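Local coordinates for protein ubiquitin-conjugating enzyme (Plasmodium vivax, PDB 2FO3) that probably accepts activated ubiquitin as a thioester and passes it on to substrate proteins, as an E2 conjugating enzyme, at residues Lys68-Gln76 and Asn87-Leu95. Residues are numbered along the deposited sequence; the frame is centred on the assembly and turned at random.
Sequences KPPIVYFLQ and NGDICLSLL
Phe74 N donates to Gly88 O at 2.9 Å, the one direct hydrogen bond between 68-76 and 87-95; it is nearly straight (164° at the hydrogen), although the donor stands above the carbonyl plane. The return contact is weaker: Gly88, at positive phi (85°), brings its CA against Phe74 O and offers a C-H at 3.4 Å from CA to that oxygen.

Elsewhere water bridges the two backbones. One water donates to both Pro70 O and Leu95 O, a second accepts from Ile90 N and donates to Val72 O, and a third donates to Phe74 O and Asn87 O while accepting from Gln76 NE2. Gln76, bent at chi2 (-63°), also donates from NE2 to Ser86 O.

In the UBC fold, 71-74 is the edge strand of the antiparallel sheet, bonded along one edge to strand 54-60. The loop residues 87-95 belong to the long segment leading to helix 105-116. Cys91 on this segment, which follows a His-x-His sequence as in UBE2W-type E2s and pairs by its backbone with His83, is probably the residue that carries ubiquitin.

The side chains of Val72, Phe74, Ile90 and Leu95 meet on the side covered by Leu57 and helix 105-116. Ile90 CD1 lies 3.6 Å from Phe74 CE2, the two side chains crossing at about a right angle, and reaches Val72 CG1 more loosely. The other branch of Val72, CG2, set anti to the carbonyl carbon, meets Leu95 CD2 at 3.9 Å. Leu57 backs Val72, Phe74 and Ile90, while Leu108 of the helix covers Leu95 and Pro70.

Inside the loop, Asn87 OD1 takes Asp89 N at 3.0 Å in an Asx turn, and Asn87 ND2 donates to Asp89 OD2 from above the carboxylate plane. Asp89 OD1 meanwhile sits 3.7 Å from Tyr73 CB.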
ATOM      1  N   LYS A  68      12.451  -3.350  -9.357  1.00 28.04           N
ATOM      2  CA  LYS A  68      11.599  -4.373  -8.804  1.00 33.18           C
ATOM      3  C   LYS A  68      10.526  -3.687  -7.933  1.00 30.75           C
ATOM      4  O   LYS A  68      10.819  -2.697  -7.226  1.00 28.60           O
ATOM      5  CB  LYS A  68      12.420  -5.427  -8.052  1.00 38.62           C
ATOM      6  CG  LYS A  68      12.973  -6.565  -8.961  1.00 44.59           C
ATOM      7  CD  LYS A  68      13.777  -6.061 -10.179  1.00 47.68           C
ATOM      8  CE  LYS A  68      13.968  -7.169 -11.247  1.00 46.16           C
ATOM      9  NZ  LYS A  68      14.508  -6.650 -12.581  1.00 49.87           N
ATOM     10  N   PRO A  69       9.277  -4.182  -8.014  1.00 29.24           N
ATOM     11  CA  PRO A  69       8.167  -3.558  -7.306  1.00 28.20           C
ATOM     12  C   PRO A  69       8.243  -3.731  -5.786  1.00 27.19           C
ATOM     13  O   PRO A  69       8.896  -4.689  -5.291  1.00 23.84           O
ATOM     14  CB  PRO A  69       6.934  -4.291  -7.871  1.00 29.22           C
ATOM     15  CG  PRO A  69       7.468  -5.625  -8.360  1.00 26.57           C
ATOM     16  CD  PRO A  69       8.846  -5.341  -8.827  1.00 27.80           C
ATOM     17  N   PRO A  70       7.578  -2.827  -5.032  1.00 27.74           N
ATOM     18  CA  PRO A  70       7.582  -3.067  -3.586  1.00 27.15           C
ATOM     19  C   PRO A  70       6.725  -4.299  -3.317  1.00 24.71           C
ATOM     20  O   PRO A  70       5.856  -4.649  -4.144  1.00 24.36           O
ATOM     21  CB  PRO A  70       6.909  -1.805  -3.017  1.00 28.55           C
ATOM     22  CG  PRO A  70       6.043  -1.297  -4.140  1.00 29.28           C
ATOM     23  CD  PRO A  70       6.788  -1.625  -5.408  1.00 29.07           C
ATOM     24  N   ILE A  71       6.986  -4.990  -2.222  1.00 24.74           N
ATOM     25  CA  ILE A  71       6.084  -6.063  -1.800  1.00 27.41           C
ATOM     26  C   ILE A  71       5.037  -5.407  -0.884  1.00 26.53           C
ATOM     27  O   ILE A  71       5.400  -4.654   0.058  1.00 25.48           O
ATOM     28  CB  ILE A  71       6.864  -7.174  -1.072  1.00 31.63           C
ATOM     29  CG1 ILE A  71       7.750  -7.934  -2.078  1.00 36.83           C
ATOM     30  CG2 ILE A  71       5.882  -8.116  -0.332  1.00 32.66           C
ATOM     31  CD1 ILE A  71       9.116  -8.341  -1.540  1.00 36.80           C
ATOM     32  N   VAL A  72       3.751  -5.659  -1.156  1.00 23.34           N
ATOM     33  CA  VAL A  72       2.643  -4.982  -0.410  1.00 27.04           C
ATOM     34  C   VAL A  72       1.586  -5.991  -0.043  1.00 32.85           C
ATOM     35  O   VAL A  72       1.064  -6.714  -0.930  1.00 35.96           O
ATOM     36  CB  VAL A  72       1.990  -3.830  -1.255  1.00 27.79           C
ATOM     37  CG1 VAL A  72       0.864  -3.111  -0.490  1.00 30.71           C
ATOM     38  CG2 VAL A  72       3.002  -2.828  -1.659  1.00 25.95           C
ATOM     39  N   TYR A  73       1.258  -6.064   1.249  1.00 26.37           N
ATOM     40  CA  TYR A  73       0.200  -6.944   1.698  1.00 28.88           C
ATOM     41  C   TYR A  73      -0.475  -6.407   2.962  1.00 29.56           C
ATOM     42  O   TYR A  73       0.126  -5.615   3.706  1.00 29.86           O
ATOM     43  CB  TYR A  73       0.740  -8.372   1.911  1.00 30.32           C
ATOM     44  CG  TYR A  73       1.775  -8.493   3.000  1.00 29.79           C
ATOM     45  CD1 TYR A  73       1.402  -8.798   4.312  1.00 31.54           C
ATOM     46  CD2 TYR A  73       3.136  -8.284   2.722  1.00 31.65           C
ATOM     47  CE1 TYR A  73       2.343  -8.894   5.317  1.00 32.64           C
ATOM     48  CE2 TYR A  73       4.108  -8.397   3.733  1.00 32.68           C
ATOM     49  CZ  TYR A  73       3.697  -8.704   5.021  1.00 31.98           C
ATOM     50  OH  TYR A  73       4.635  -8.828   6.015  1.00 34.48           O
ATOM     51  N   PHE A  74      -1.711  -6.846   3.197  1.00 26.20           N
ATOM     52  CA  PHE A  74      -2.471  -6.416   4.381  1.00 27.34           C
ATOM     53  C   PHE A  74      -2.077  -7.184   5.633  1.00 30.82           C
ATOM     54  O   PHE A  74      -1.874  -8.414   5.593  1.00 28.55           O
ATOM     55  CB  PHE A  74      -3.949  -6.603   4.153  1.00 30.18           C
ATOM     56  CG  PHE A  74      -4.561  -5.570   3.258  1.00 31.34           C
ATOM     57  CD1 PHE A  74      -4.968  -4.328   3.784  1.00 31.56           C
ATOM     58  CD2 PHE A  74      -4.750  -5.829   1.896  1.00 29.73           C
ATOM     59  CE1 PHE A  74      -5.552  -3.353   2.949  1.00 30.61           C
ATOM     60  CE2 PHE A  74      -5.328  -4.874   1.068  1.00 31.61           C
ATOM     61  CZ  PHE A  74      -5.735  -3.624   1.607  1.00 30.46           C
ATOM     62  N   LEU A  75      -1.968  -6.463   6.754  1.00 29.18           N
ATOM     63  CA  LEU A  75      -1.711  -7.106   8.033  1.00 30.23           C
ATOM     64  C   LEU A  75      -2.994  -7.774   8.483  1.00 26.68           C
ATOM     65  O   LEU A  75      -4.065  -7.520   7.911  1.00 30.01           O
ATOM     66  CB  LEU A  75      -1.168  -6.100   9.065  1.00 31.32           C
ATOM     67  CG  LEU A  75       0.211  -5.504   8.721  1.00 30.71           C
ATOM     68  CD1 LEU A  75       0.662  -4.555   9.805  1.00 30.30           C
ATOM     69  CD2 LEU A  75       1.285  -6.584   8.464  1.00 32.53           C
ATOM     70  N   GLN A  76      -2.905  -8.655   9.472  1.00 31.65           N
ATOM     71  CA  GLN A  76      -4.072  -9.378   9.960  1.00 30.88           C
ATOM     72  C   GLN A  76      -4.952  -8.475  10.807  1.00 30.71           C
ATOM     73  O   GLN A  76      -4.416  -7.681  11.565  1.00 33.65           O
ATOM     74  CB  GLN A  76      -3.607 -10.621  10.770  1.00 33.29           C
ATOM     75  CG  GLN A  76      -2.939 -11.709   9.899  1.00 33.56           C
ATOM     76  CD  GLN A  76      -3.913 -12.293   8.874  1.00 33.97           C
ATOM     77  OE1 GLN A  76      -5.018 -12.713   9.227  1.00 31.81           O
ATOM     78  NE2 GLN A  76      -3.511 -12.297   7.587  1.00 33.19           N
ATOM     79  N   ASN A  87      -3.793 -14.568   3.752  1.00 28.77           N
ATOM     80  CA  ASN A  87      -2.510 -14.093   4.273  1.00 30.22           C
ATOM     81  C   ASN A  87      -2.226 -12.575   4.002  1.00 29.74           C
ATOM     82  O   ASN A  87      -1.123 -12.060   4.294  1.00 31.50           O
ATOM     83  CB  ASN A  87      -1.356 -14.965   3.802  1.00 34.13           C
ATOM     84  CG  ASN A  87      -0.926 -14.663   2.377  1.00 36.13           C
ATOM     85  OD1 ASN A  87      -1.658 -14.039   1.608  1.00 32.29           O
ATOM     86  ND2 ASN A  87       0.278 -15.109   2.020  1.00 40.86           N
ATOM     87  N   GLY A  88      -3.225 -11.896   3.452  1.00 31.64           N
ATOM     88  CA  GLY A  88      -3.141 -10.465   3.154  1.00 27.26           C
ATOM     89  C   GLY A  88      -2.499 -10.129   1.820  1.00 28.60           C
ATOM     90  O   GLY A  88      -2.499  -8.971   1.438  1.00 25.39           O
ATOM     91  N   ASP A  89      -1.948 -11.122   1.104  1.00 29.67           N
ATOM     92  CA  ASP A  89      -1.389 -10.877  -0.267  1.00 27.79           C
ATOM     93  C   ASP A  89      -2.446 -10.330  -1.186  1.00 27.20           C
ATOM     94  O   ASP A  89      -3.626 -10.642  -1.044  1.00 26.27           O
ATOM     95  CB  ASP A  89      -0.822 -12.158  -0.888  1.00 33.21           C
ATOM     96  CG  ASP A  89       0.485 -12.591  -0.261  1.00 35.15           C
ATOM     97  OD1 ASP A  89       1.126 -11.801   0.458  1.00 37.88           O
ATOM     98  OD2 ASP A  89       0.891 -13.743  -0.511  1.00 39.71           O
ATOM     99  N   ILE A  90      -2.030  -9.545  -2.175  1.00 24.59           N
ATOM    100  CA  ILE A  90      -2.998  -8.846  -2.999  1.00 24.32           C
ATOM    101  C   ILE A  90      -2.748  -9.271  -4.430  1.00 25.84           C
ATOM    102  O   ILE A  90      -1.596  -9.329  -4.877  1.00 25.78           O
ATOM    103  CB  ILE A  90      -2.833  -7.308  -2.866  1.00 25.04           C
ATOM    104  CG1 ILE A  90      -3.096  -6.864  -1.392  1.00 21.35           C
ATOM    105  CG2 ILE A  90      -3.731  -6.542  -3.860  1.00 24.75           C
ATOM    106  CD1 ILE A  90      -2.490  -5.436  -1.079  1.00 26.86           C
ATOM    107  N   CYS A  91      -3.844  -9.562  -5.132  1.00 25.04           N
ATOM    108  CA  CYS A  91      -3.805  -9.855  -6.552  1.00 29.18           C
ATOM    109  C   CYS A  91      -4.136  -8.561  -7.282  1.00 26.49           C
ATOM    110  O   CYS A  91      -5.295  -8.151  -7.354  1.00 28.73           O
ATOM    111  CB  CYS A  91      -4.814 -10.966  -6.926  1.00 27.21           C
ATOM    112  SG  CYS A  91      -4.766 -11.327  -8.733  1.00 29.38           S
ATOM    113  N   LEU A  92      -3.101  -7.907  -7.806  1.00 31.41           N
ATOM    114  CA  LEU A  92      -3.254  -6.614  -8.484  1.00 32.95           C
ATOM    115  C   LEU A  92      -2.170  -6.476  -9.533  1.00 29.77           C
ATOM    116  O   LEU A  92      -0.992  -6.450  -9.196  1.00 27.55           O
ATOM    117  CB  LEU A  92      -3.137  -5.444  -7.478  1.00 34.08           C
ATOM    118  CG  LEU A  92      -3.236  -4.025  -8.076  1.00 32.85           C
ATOM    119  CD1 LEU A  92      -4.675  -3.690  -8.470  1.00 35.86           C
ATOM    120  CD2 LEU A  92      -2.685  -2.965  -7.102  1.00 37.48           C
ATOM    121  N   SER A  93      -2.578  -6.366 -10.804  1.00 28.70           N
ATOM    122  CA  SER A  93      -1.641  -6.271 -11.930  1.00 31.31           C
ATOM    123  C   SER A  93      -0.596  -5.165 -11.764  1.00 24.63           C
ATOM    124  O   SER A  93       0.560  -5.355 -12.138  1.00 25.87           O
ATOM    125  CB  SER A  93      -2.407  -6.063 -13.253  1.00 34.74           C
ATOM    126  OG  SER A  93      -3.352  -7.100 -13.447  1.00 42.27           O
ATOM    127  N   LEU A  94      -1.008  -4.012 -11.212  1.00 25.69           N
ATOM    128  CA  LEU A  94      -0.059  -2.881 -11.013  1.00 29.14           C
ATOM    129  C   LEU A  94       1.142  -3.251 -10.149  1.00 31.88           C
ATOM    130  O   LEU A  94       2.200  -2.620 -10.241  1.00 32.30           O
ATOM    131  CB  LEU A  94      -0.763  -1.645 -10.446  1.00 28.57           C
ATOM    132  CG  LEU A  94      -1.620  -0.842 -11.417  1.00 34.91           C
ATOM    133  CD1 LEU A  94      -2.381   0.228 -10.664  1.00 35.97           C
ATOM    134  CD2 LEU A  94      -0.760  -0.211 -12.552  1.00 33.71           C
ATOM    135  N   LEU A  95       0.975  -4.281  -9.314  1.00 31.35           N
ATOM    136  CA  LEU A  95       2.031  -4.763  -8.416  1.00 33.45           C
ATOM    137  C   LEU A  95       2.874  -5.859  -9.036  1.00 35.96           C
ATOM    138  O   LEU A  95       3.863  -6.300  -8.446  1.00 38.94           O
ATOM    139  CB  LEU A  95       1.412  -5.302  -7.131  1.00 36.18           C
ATOM    140  CG  LEU A  95       1.013  -4.314  -6.051  1.00 39.87           C
ATOM    141  CD1 LEU A  95       0.012  -4.936  -5.058  1.00 39.90           C
ATOM    142  CD2 LEU A  95       2.287  -3.820  -5.354  1.00 41.47           C
TER
HETATM  143  O   HOH W   1       4.893  -6.771  -5.727  1.00 37.73           O
HETATM  144  O   HOH W   2       0.554  -8.804  -2.180  1.00 28.55           O
HETATM  145  O   HOH W   3      -1.245 -10.666   6.696  1.00 32.68           O